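Local coordinates for ATP-dependent DNA ligase (Mycobacterium tuberculosis, PDB 6NHZ), which seals breaks in double-stranded DNA at the expense of ATP, working with Ku in mycobacterial non-homologous end joining, at residues G30-Y35 with H160-V165; A58-L63 with S93-R98; Q192-G197 with L274-R279; L21-W26 with P147-Q152. The protein carries 1 engineered substitution. All coordinates share one frame; numbering follows the deposited sequence.

Contact 1: G30-Y35 with H160-V165. Engineered in segment 30-35: M31 (natural residue Lys). With ATP (adenosine-5'-triphosphate), chain B.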
# COMPACT_ATOMS: atom_id res chain seq x y z
N GLY A 30 -11.28 2.31 6.17
CA GLY A 30 -10.78 1.73 4.94
C GLY A 30 -9.27 1.57 4.97
O GLY A 30 -8.53 2.33 5.62
N MET A 31 -8.79 0.53 4.29
CA MET A 31 -7.36 0.27 4.17
C MET A 31 -6.86 0.87 2.86
O MET A 31 -7.34 0.49 1.79
CB MET A 31 -7.07 -1.23 4.22
CG MET A 31 -5.60 -1.58 4.06
SD MET A 31 -5.32 -3.40 3.90
CE MET A 31 -5.88 -3.96 5.50
N TRP A 32 -5.91 1.82 2.95
CA TRP A 32 -5.44 2.64 1.83
C TRP A 32 -4.10 2.10 1.34
O TRP A 32 -3.12 2.06 2.09
CB TRP A 32 -5.31 4.11 2.26
CG TRP A 32 -6.49 4.61 3.06
CD1 TRP A 32 -6.46 5.20 4.28
CD2 TRP A 32 -7.87 4.51 2.69
NE1 TRP A 32 -7.74 5.48 4.70
CE2 TRP A 32 -8.62 5.05 3.74
CE3 TRP A 32 -8.54 4.01 1.57
CZ2 TRP A 32 -10.01 5.12 3.70
CZ3 TRP A 32 -9.92 4.07 1.53
CH2 TRP A 32 -10.64 4.62 2.59
N ASP A 33 -4.06 1.67 0.07
CA ASP A 33 -2.81 1.16 -0.49
C ASP A 33 -1.99 2.34 -0.96
O ASP A 33 -2.10 2.79 -2.09
CB ASP A 33 -3.07 0.19 -1.64
CG ASP A 33 -1.90 -0.73 -1.90
OD1 ASP A 33 -0.85 -0.57 -1.23
OD2 ASP A 33 -2.01 -1.60 -2.78
N GLY A 34 -1.15 2.86 -0.06
CA GLY A 34 -0.27 3.98 -0.39
C GLY A 34 1.02 3.86 0.35
O GLY A 34 1.53 2.74 0.54
N TYR A 35 1.57 4.99 0.77
CA TYR A 35 2.79 5.06 1.56
C TYR A 35 2.43 5.60 2.94
O TYR A 35 1.79 6.65 3.05
CB TYR A 35 3.80 5.98 0.86
CG TYR A 35 5.21 6.02 1.42
CD1 TYR A 35 5.67 7.15 2.11
CD2 TYR A 35 6.11 4.97 1.21
CE1 TYR A 35 6.96 7.23 2.59
CE2 TYR A 35 7.41 5.05 1.71
CZ TYR A 35 7.82 6.18 2.40
OH TYR A 35 9.10 6.29 2.89
N HIS A 160 -16.27 -0.49 -2.74
CA HIS A 160 -15.42 0.59 -3.22
C HIS A 160 -14.12 0.10 -3.85
O HIS A 160 -13.38 0.91 -4.41
CB HIS A 160 -15.05 1.56 -2.08
CG HIS A 160 -16.23 2.17 -1.39
ND1 HIS A 160 -17.24 2.82 -2.07
CD2 HIS A 160 -16.54 2.27 -0.07
CE1 HIS A 160 -18.13 3.26 -1.20
NE2 HIS A 160 -17.73 2.94 0.01
N GLY A 161 -13.83 -1.19 -3.78
CA GLY A 161 -12.56 -1.65 -4.31
C GLY A 161 -11.38 -1.29 -3.45
O GLY A 161 -10.23 -1.36 -3.91
N TRP A 162 -11.62 -0.91 -2.19
CA TRP A 162 -10.49 -0.64 -1.33
C TRP A 162 -9.79 -1.94 -0.97
O TRP A 162 -10.26 -3.04 -1.26
CB TRP A 162 -10.94 0.13 -0.09
CG TRP A 162 -11.55 1.49 -0.41
CD1 TRP A 162 -11.35 2.25 -1.54
CD2 TRP A 162 -12.48 2.23 0.40
NE1 TRP A 162 -12.09 3.41 -1.47
CE2 TRP A 162 -12.79 3.42 -0.29
CE3 TRP A 162 -13.07 1.99 1.64
CZ2 TRP A 162 -13.66 4.37 0.22
CZ3 TRP A 162 -13.94 2.94 2.15
CH2 TRP A 162 -14.23 4.12 1.44
N GLU A 163 -8.62 -1.81 -0.34
CA GLU A 163 -7.75 -2.96 -0.10
C GLU A 163 -8.30 -3.89 0.98
O GLU A 163 -7.98 -5.09 1.00
CB GLU A 163 -6.37 -2.42 0.28
CG GLU A 163 -5.24 -3.40 0.26
CD GLU A 163 -3.92 -2.74 0.55
OE1 GLU A 163 -3.90 -1.64 1.15
OE2 GLU A 163 -2.88 -3.32 0.16
N GLY A 164 -9.11 -3.35 1.88
CA GLY A 164 -9.55 -4.07 3.06
C GLY A 164 -10.07 -3.07 4.08
O GLY A 164 -10.41 -1.93 3.74
N VAL A 165 -10.12 -3.52 5.33
CA VAL A 165 -10.52 -2.70 6.47
C VAL A 165 -9.45 -2.81 7.55
O VAL A 165 -8.86 -3.88 7.75
CB VAL A 165 -11.88 -3.16 7.06
CG1 VAL A 165 -12.14 -2.54 8.45
CG2 VAL A 165 -13.04 -2.87 6.10
PG ATP B . 2.84 -4.19 7.61
O1G ATP B . 1.68 -4.31 8.56
O2G ATP B . 4.14 -4.61 8.22
O3G ATP B . 2.92 -2.87 6.88
PB ATP B . 2.27 -5.11 4.91
O1B ATP B . 2.03 -6.49 4.36
O2B ATP B . 3.22 -4.14 4.26
O3B ATP B . 2.64 -5.33 6.48
PA ATP B . -0.58 -5.04 4.74
O1A ATP B . -0.64 -6.40 5.39
O2A ATP B . -0.95 -4.86 3.29
O3A ATP B . 0.86 -4.37 5.01
O5' ATP B . -1.44 -3.98 5.60
C5' ATP B . -1.82 -2.77 4.95
C4' ATP B . -0.75 -1.69 5.18
O4' ATP B . -1.26 -0.38 4.89
C3' ATP B . -0.30 -1.65 6.61
O3' ATP B . 1.04 -1.17 6.63
C2' ATP B . -1.15 -0.56 7.21
O2' ATP B . -0.50 -0.04 8.38
C1' ATP B . -1.25 0.45 6.07
N9 ATP B . -2.57 1.12 6.14
C8 ATP B . -3.42 1.30 5.11
N7 ATP B . -4.55 1.93 5.51
C5 ATP B . -4.43 2.15 6.83
C6 ATP B . -5.25 2.79 7.88
N6 ATP B . -6.48 3.29 7.62
N1 ATP B . -4.75 2.81 9.12
C2 ATP B . -3.54 2.31 9.44
N3 ATP B . -2.73 1.72 8.53
C4 ATP B . -3.12 1.62 7.24
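The six-membered ring of W32 meets W162 edge-to-face: its CZ3 stands 3.3 Å above the centre of the W162 ring, with the two planes at 75°. H160 CB covers the opposite face of W162, and G30 O lies over one face of W32 near the rim. This is the adenylation pocket of the covalent nucleotidyltransferase fold. Residues 31-34 form its KxDG motif, here with engineered M31 for the natural lysine. E163 and G164 open the EGVIAK sequence of ligase motif IV, where strand 164-169 begins.

The backbone of 30-32 reads the adenine: W32 N donates to ATP N7 at 2.9 Å, and ATP N6 donates to G30 O. Between these two, M31 N turns to the other segment and bonds G164 O at 3.0 Å, from above the carbonyl plane.

M31 CG sits anti to the backbone N (chi1 178°), which carries CG and SD obliquely across the E163 side chain. The carboxylates of D33 and E163 stack with their planes 27° apart. A magnesium ion about 3 Å from the E163 side chain and a salt bridge from D33 to R295 probably ease this pairing of like charges, D33 OD2 being 3.5 Å from E163 OE2.

Contact 2: A58-L63 with S93-R98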
# COMPACT_ATOMS: atom_id res chain seq x y z
N ALA A 58 11.46 15.93 1.38
CA ALA A 58 11.83 16.32 0.02
C ALA A 58 11.30 15.37 -1.04
O ALA A 58 11.35 15.71 -2.22
CB ALA A 58 13.35 16.40 -0.11
N GLU A 59 10.79 14.21 -0.65
CA GLU A 59 10.29 13.25 -1.63
C GLU A 59 8.83 13.47 -1.99
O GLU A 59 8.32 12.80 -2.89
CB GLU A 59 10.49 11.82 -1.12
CG GLU A 59 11.95 11.47 -0.97
CD GLU A 59 12.16 10.18 -0.20
OE1 GLU A 59 11.43 9.20 -0.44
OE2 GLU A 59 13.07 10.15 0.65
N TYR A 60 8.14 14.38 -1.31
CA TYR A 60 6.73 14.66 -1.58
C TYR A 60 6.49 16.16 -1.58
O TYR A 60 5.82 16.70 -0.69
CB TYR A 60 5.83 13.97 -0.55
CG TYR A 60 6.04 12.47 -0.50
CD1 TYR A 60 5.31 11.63 -1.32
CD2 TYR A 60 6.99 11.91 0.35
CE1 TYR A 60 5.50 10.27 -1.29
CE2 TYR A 60 7.19 10.56 0.38
CZ TYR A 60 6.44 9.73 -0.44
OH TYR A 60 6.62 8.37 -0.42
N PRO A 61 7.04 16.89 -2.56
CA PRO A 61 6.79 18.34 -2.59
C PRO A 61 5.33 18.68 -2.79
O PRO A 61 4.91 19.77 -2.38
CB PRO A 61 7.65 18.82 -3.77
CG PRO A 61 7.85 17.62 -4.63
CD PRO A 61 7.88 16.44 -3.68
N GLN A 62 4.53 17.78 -3.37
CA GLN A 62 3.09 17.99 -3.48
C GLN A 62 2.40 18.10 -2.13
O GLN A 62 1.27 18.60 -2.06
CB GLN A 62 2.44 16.85 -4.27
CG GLN A 62 3.17 16.39 -5.53
CD GLN A 62 4.24 15.36 -5.24
OE1 GLN A 62 4.88 15.39 -4.19
NE2 GLN A 62 4.44 14.42 -6.16
N LEU A 63 3.05 17.66 -1.04
CA LEU A 63 2.47 17.74 0.29
C LEU A 63 2.95 18.95 1.09
O LEU A 63 2.55 19.10 2.25
CB LEU A 63 2.77 16.45 1.06
CG LEU A 63 2.13 15.20 0.43
CD1 LEU A 63 2.39 13.97 1.28
CD2 LEU A 63 0.63 15.43 0.22
N SER A 93 1.27 1.10 -7.25
CA SER A 93 2.21 1.24 -8.36
C SER A 93 2.24 2.67 -8.90
O SER A 93 3.31 3.17 -9.26
CB SER A 93 1.87 0.23 -9.45
OG SER A 93 0.77 0.65 -10.23
N GLN A 94 1.09 3.34 -8.95
CA GLN A 94 1.11 4.74 -9.37
C GLN A 94 1.78 5.64 -8.34
O GLN A 94 2.26 6.72 -8.70
CB GLN A 94 -0.30 5.23 -9.66
CG GLN A 94 -0.88 4.62 -10.91
CD GLN A 94 -2.10 5.34 -11.39
OE1 GLN A 94 -2.22 6.55 -11.23
NE2 GLN A 94 -3.03 4.60 -11.99
N MET A 95 1.83 5.21 -7.08
CA MET A 95 2.58 5.96 -6.08
C MET A 95 4.08 5.79 -6.27
O MET A 95 4.83 6.77 -6.24
CB MET A 95 2.17 5.51 -4.67
CG MET A 95 3.11 5.97 -3.57
SD MET A 95 3.05 7.77 -3.38
CE MET A 95 1.36 7.97 -2.85
N GLN A 96 4.53 4.55 -6.48
CA GLN A 96 5.96 4.29 -6.55
C GLN A 96 6.57 4.77 -7.86
O GLN A 96 7.79 4.95 -7.93
CB GLN A 96 6.22 2.79 -6.38
CG GLN A 96 6.12 2.33 -4.93
CD GLN A 96 7.03 3.11 -3.99
OE1 GLN A 96 6.62 3.51 -2.90
NE2 GLN A 96 8.28 3.32 -4.42
N ASN A 97 5.75 4.98 -8.89
CA ASN A 97 6.22 5.40 -10.21
C ASN A 97 5.69 6.79 -10.54
O ASN A 97 5.40 7.10 -11.70
CB ASN A 97 5.82 4.39 -11.28
CG ASN A 97 6.49 3.04 -11.10
OD1 ASN A 97 7.62 2.82 -11.55
ND2 ASN A 97 5.79 2.12 -10.44
N ARG A 98 5.57 7.64 -9.53
CA ARG A 98 4.90 8.92 -9.69
C ARG A 98 5.83 9.95 -10.32
O ARG A 98 7.05 9.92 -10.14
CB ARG A 98 4.39 9.43 -8.34
CG ARG A 98 5.49 9.79 -7.38
CD ARG A 98 4.97 10.11 -5.98
NE ARG A 98 6.07 10.48 -5.11
CZ ARG A 98 6.81 9.62 -4.42
NH1 ARG A 98 6.56 8.32 -4.47
NH2 ARG A 98 7.80 10.07 -3.66
O HOH W 1 6.31 13.01 -5.39
O HOH W 2 6.89 6.08 -2.04
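R98 lays its guanidinium group over one face of the Y60 ring. NH2 sits 3.3 Å from Y60 CE1, nearer the rim than the centre, and the two planes are only 11° apart. The same NH2 donates a fairly straight bond to E59 O (2.9 Å, 161°), with the oxygen lying in the guanidinium plane. One nitrogen therefore serves both the ring face and a backbone carbonyl. At the edge of the Y60 ring, M95 SD approaches CE1 at 4.1 Å in a Met-aromatic contact.

The next shell fixes the rotation of the guanidinium. R98 NH1 turns back to its own segment and bonds M95 O at 2.9 Å, so the plane is pinned at two corners. The R98 chain starts with CG wedged between backbone N and carbonyl carbon (chi1 67°), then runs extended to NE and carries the charge across the gap. Water 2 links Y60 OH to Q96 OE1. Water 1 lies among E59 O, Q62 NE2 and R98 NE, though its approach to Q62 NE2 is so short that this bond is doubtful.

Further out, Y60 packs against Y35 and L48, and N97 ND2 ties back to S93 O. The contact thus holds the end of helix 92-96 to the loop between strands 45-49 and 74-82, within the nucleotidyltransferase domain of an ATP-dependent DNA ligase.

Contact 3: Q192-G197 with L274-R279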
# COMPACT_ATOMS: atom_id res chain seq x y z
N GLN A 192 0.74 -12.49 -3.69
CA GLN A 192 1.82 -13.43 -3.95
C GLN A 192 3.03 -12.74 -4.58
O GLN A 192 2.88 -11.99 -5.54
CB GLN A 192 1.34 -14.56 -4.87
CG GLN A 192 2.42 -15.56 -5.24
CD GLN A 192 2.90 -16.35 -4.05
OE1 GLN A 192 2.09 -16.92 -3.31
NE2 GLN A 192 4.21 -16.38 -3.85
N GLU A 193 4.22 -13.04 -4.06
CA GLU A 193 5.45 -12.60 -4.72
C GLU A 193 5.81 -13.57 -5.84
O GLU A 193 5.64 -14.79 -5.70
CB GLU A 193 6.60 -12.52 -3.72
CG GLU A 193 6.50 -11.35 -2.75
CD GLU A 193 7.20 -11.63 -1.43
OE1 GLU A 193 7.93 -12.64 -1.34
OE2 GLU A 193 6.99 -10.85 -0.49
N VAL A 194 6.32 -13.03 -6.95
CA VAL A 194 6.67 -13.82 -8.12
C VAL A 194 7.98 -13.32 -8.72
O VAL A 194 8.41 -12.20 -8.47
CB VAL A 194 5.57 -13.78 -9.20
CG1 VAL A 194 4.30 -14.45 -8.71
CG2 VAL A 194 5.31 -12.33 -9.61
N VAL A 195 8.61 -14.17 -9.53
CA VAL A 195 9.80 -13.81 -10.29
C VAL A 195 9.41 -13.64 -11.75
O VAL A 195 8.68 -14.48 -12.31
CB VAL A 195 10.92 -14.85 -10.10
CG1 VAL A 195 12.13 -14.51 -10.94
CG2 VAL A 195 11.32 -14.93 -8.63
N ILE A 196 9.85 -12.55 -12.36
CA ILE A 196 9.52 -12.28 -13.76
C ILE A 196 10.45 -13.10 -14.64
O ILE A 196 11.68 -13.09 -14.45
CB ILE A 196 9.64 -10.78 -14.08
CG1 ILE A 196 8.77 -9.99 -13.11
CG2 ILE A 196 9.21 -10.51 -15.52
CD1 ILE A 196 7.32 -10.38 -13.18
N GLY A 197 9.87 -13.82 -15.60
CA GLY A 197 10.62 -14.74 -16.43
C GLY A 197 10.62 -14.38 -17.90
O GLY A 197 11.41 -14.91 -18.69
N LEU A 274 14.14 -10.14 -11.38
CA LEU A 274 13.20 -9.19 -10.81
C LEU A 274 12.11 -9.91 -10.03
O LEU A 274 11.49 -10.86 -10.53
CB LEU A 274 12.57 -8.32 -11.90
CG LEU A 274 13.53 -7.41 -12.68
CD1 LEU A 274 12.88 -6.86 -13.94
CD2 LEU A 274 14.01 -6.28 -11.79
N VAL A 275 11.89 -9.47 -8.78
CA VAL A 275 10.77 -9.93 -7.96
C VAL A 275 9.67 -8.87 -8.00
O VAL A 275 9.93 -7.69 -7.75
CB VAL A 275 11.20 -10.20 -6.52
CG1 VAL A 275 9.98 -10.59 -5.68
CG2 VAL A 275 12.27 -11.29 -6.46
N ALA A 276 8.45 -9.30 -8.31
CA ALA A 276 7.27 -8.44 -8.32
C ALA A 276 6.23 -9.03 -7.37
O ALA A 276 6.42 -10.11 -6.79
CB ALA A 276 6.69 -8.27 -9.73
N GLU A 277 5.12 -8.32 -7.22
CA GLU A 277 4.04 -8.75 -6.34
C GLU A 277 2.72 -8.55 -7.06
O GLU A 277 2.52 -7.55 -7.75
CB GLU A 277 4.06 -7.98 -5.01
CG GLU A 277 2.94 -8.37 -4.03
CD GLU A 277 2.76 -7.36 -2.90
OE1 GLU A 277 1.62 -7.18 -2.42
OE2 GLU A 277 3.76 -6.75 -2.49
N VAL A 278 1.82 -9.52 -6.90
CA VAL A 278 0.53 -9.48 -7.57
C VAL A 278 -0.56 -9.86 -6.58
O VAL A 278 -0.33 -10.55 -5.59
CB VAL A 278 0.48 -10.42 -8.80
CG1 VAL A 278 1.53 -10.02 -9.84
CG2 VAL A 278 0.66 -11.87 -8.37
N ARG A 279 -1.77 -9.38 -6.86
CA ARG A 279 -2.95 -9.82 -6.14
C ARG A 279 -3.67 -10.86 -6.98
O ARG A 279 -3.61 -10.83 -8.21
CB ARG A 279 -3.89 -8.65 -5.80
CG ARG A 279 -5.12 -8.55 -6.69
CD ARG A 279 -5.94 -7.28 -6.42
NE ARG A 279 -7.30 -7.41 -6.95
CZ ARG A 279 -8.22 -6.45 -6.91
NH1 ARG A 279 -7.96 -5.27 -6.36
NH2 ARG A 279 -9.43 -6.67 -7.44
O HOH W 3 13.72 -11.24 -13.92
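A276 makes a shallow spot on one face of this strand pair, and larger neighbours lean into it. From the facing strand V194 brings CG2 to 4.3 Å from A276 CB, and I196 brings CD1 to 4.1 Å from the same methyl. I196 gets there by bending: CG1 lies beside the backbone N and chi2 (-59°) folds CD1 back toward the alanine. V194 CG2 also leans on V278 CG1, its diagonal neighbour. M215 packs on both of these valines and A276 touches W294, so neighbouring strands cover this face.

The other face carries E193, V195, V275 and E277. Here V195 CG2 and V275 CG2 meet at 4.3 Å across a non-hydrogen-bonded pair, and V275 CG1 fits against E193 CB. The two strands form part of the antiparallel, curled sheet of the C-terminal OB-fold domain, and they twist strongly, their directions 134° apart. Q192 exchanges two backbone bonds with V278, and V194 does the same with A276.

At the next hydrogen-bonded position the ladder opens. I196 N still reaches L274 O at 3.0 Å, but water 3 takes the place of the return bond, donating to I196 O and accepting from L274 N. L274 itself packs against M244 and L245 of helix 236-245. Toward the ATP-binding domain, E277 runs extended with CG anti to the backbone N (chi1 179°), and its OE2 is held by salt bridges from R298 and R295.

Contact 4: L21-W26 with P147-Q152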
# COMPACT_ATOMS: atom_id res chain seq x y z
N LEU A 21 -16.68 -8.19 14.45
CA LEU A 21 -16.53 -7.10 15.40
C LEU A 21 -17.70 -6.13 15.30
O LEU A 21 -18.37 -6.03 14.27
CB LEU A 21 -15.22 -6.36 15.16
CG LEU A 21 -13.96 -7.24 15.09
CD1 LEU A 21 -12.75 -6.41 14.71
CD2 LEU A 21 -13.72 -7.95 16.42
N LYS A 22 -17.94 -5.41 16.40
CA LYS A 22 -19.06 -4.49 16.52
C LYS A 22 -18.56 -3.05 16.52
O LYS A 22 -17.51 -2.75 17.09
CB LYS A 22 -19.83 -4.75 17.82
CG LYS A 22 -20.40 -6.16 17.92
CD LYS A 22 -21.49 -6.38 16.88
CE LYS A 22 -22.17 -7.73 17.03
NZ LYS A 22 -21.56 -8.80 16.19
N ALA A 23 -19.32 -2.16 15.87
CA ALA A 23 -18.98 -0.74 15.85
C ALA A 23 -19.01 -0.12 17.24
O ALA A 23 -18.37 0.92 17.43
CB ALA A 23 -19.93 0.03 14.93
N SER A 24 -19.74 -0.70 18.19
CA SER A 24 -19.76 -0.15 19.54
C SER A 24 -18.37 -0.17 20.17
O SER A 24 -18.08 0.63 21.07
CB SER A 24 -20.72 -0.94 20.42
OG SER A 24 -20.42 -2.32 20.37
N GLN A 25 -17.51 -1.06 19.70
CA GLN A 25 -16.21 -1.30 20.29
C GLN A 25 -15.06 -0.96 19.35
O GLN A 25 -13.97 -0.62 19.83
CB GLN A 25 -16.11 -2.78 20.72
CG GLN A 25 -15.05 -3.10 21.73
CD GLN A 25 -14.95 -4.60 22.02
OE1 GLN A 25 -15.83 -5.38 21.63
NE2 GLN A 25 -13.86 -5.01 22.68
N TRP A 26 -15.29 -1.03 18.03
CA TRP A 26 -14.26 -0.94 17.00
C TRP A 26 -14.61 0.14 15.98
O TRP A 26 -15.75 0.22 15.52
CB TRP A 26 -14.12 -2.27 16.28
CG TRP A 26 -13.60 -3.33 17.17
CD1 TRP A 26 -14.33 -4.14 17.98
CD2 TRP A 26 -12.23 -3.67 17.37
NE1 TRP A 26 -13.49 -4.99 18.68
CE2 TRP A 26 -12.19 -4.72 18.32
CE3 TRP A 26 -11.03 -3.20 16.83
CZ2 TRP A 26 -11.00 -5.30 18.74
CZ3 TRP A 26 -9.84 -3.78 17.24
CH2 TRP A 26 -9.84 -4.82 18.19
N PRO A 147 -19.57 2.82 7.94
CA PRO A 147 -20.72 2.55 8.81
C PRO A 147 -20.95 1.06 9.00
O PRO A 147 -20.44 0.23 8.26
CB PRO A 147 -21.90 3.21 8.08
CG PRO A 147 -21.50 3.19 6.64
CD PRO A 147 -19.99 3.31 6.60
N GLY A 148 -21.75 0.73 10.01
CA GLY A 148 -22.17 -0.64 10.26
C GLY A 148 -21.23 -1.39 11.18
O GLY A 148 -20.19 -0.90 11.61
N ASP A 149 -21.63 -2.62 11.53
CA ASP A 149 -20.71 -3.49 12.25
C ASP A 149 -19.71 -4.07 11.24
O ASP A 149 -19.66 -3.67 10.07
CB ASP A 149 -21.48 -4.57 13.03
CG ASP A 149 -22.28 -3.99 14.22
OD1 ASP A 149 -23.43 -4.43 14.44
OD2 ASP A 149 -21.77 -3.08 14.91
N GLY A 150 -18.89 -5.03 11.70
CA GLY A 150 -17.72 -5.44 10.95
C GLY A 150 -18.03 -6.00 9.57
O GLY A 150 -17.37 -5.66 8.59
N ALA A 151 -19.02 -6.89 9.49
CA ALA A 151 -19.30 -7.50 8.20
C ALA A 151 -19.80 -6.46 7.20
O ALA A 151 -19.48 -6.54 6.00
CB ALA A 151 -20.30 -8.63 8.37
N GLN A 152 -20.55 -5.46 7.67
CA GLN A 152 -21.08 -4.44 6.76
C GLN A 152 -19.98 -3.52 6.27
O GLN A 152 -19.91 -3.19 5.08
CB GLN A 152 -22.19 -3.66 7.46
CG GLN A 152 -23.51 -4.43 7.63
CD GLN A 152 -23.39 -5.60 8.60
OE1 GLN A 152 -22.74 -5.49 9.66
NE2 GLN A 152 -23.99 -6.73 8.23
O HOH W 4 -22.29 -1.99 17.33
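L21 opens the contact through its carbonyl: L21 O accepts a 2.8 Å bond from G150 N, an amide in the first turn of helix 150-159. The L21 side chain turns to its own segment, where CD1 sits 3.8 Å above the centre of the W26 ring.

K22 comes next and passes at a slant over the D149 carboxylate, with CD 3.7 Å from D149 CG. K22 NZ stays 5.1 Å from D149 OD1, too far for an ion pair, though the opposite charges may still attract.

A23 makes the second direct bond. Its N donates to D149 OD2 at 2.8 Å and 166°, reaching the oxygen on its anti side. D149 occupies the N-cap position of the helix, yet its side chain caps nothing. With CG beside the backbone N (chi1 -69°), the carboxylate is spent on the neighbouring turn, and L21 O supplies an acceptor for the helix start. The turn leads into strand 26-30, an edge strand of the mixed sheet in the nucleotide-binding domain, whose neighbour 164-169 follows the helix in the chain. A23 CB also presses on G148 O at 3.5 Å, and A23 O is held by R170.

S24 reaches D149 through water 4, which accepts from S24 N and donates to D149 OD2. Beyond it the chain closes a turn on K22 O, which accepts from both Q25 N and W26 N and lies at the edge of the W26 ring, in its plane.

Overall arrangement
Contacts 1 and 3 are buried, contact 2 is partly buried, and contact 4 lies at the surface. Contacts 1, 2 and 4 belong to the nucleotide-binding domain, contact 3 to the OB domain. Strand 26-30 joins contacts 4 and 1, which bracket it at its two ends, while helix 150-159 leads into strand 164-169, linking their second segments. Contacts 1 and 2 touch where Y35 meets Y60. Chemistry follows place: aromatic packing and crowded carboxylates beside ATP in contact 1, an arginine with waters in contact 2, a backbone ladder with aliphatic packing in contact 3, and two direct bonds plus a water in contact 4. Contacts 3 and 4 lie furthest apart, about 35 Å between centres.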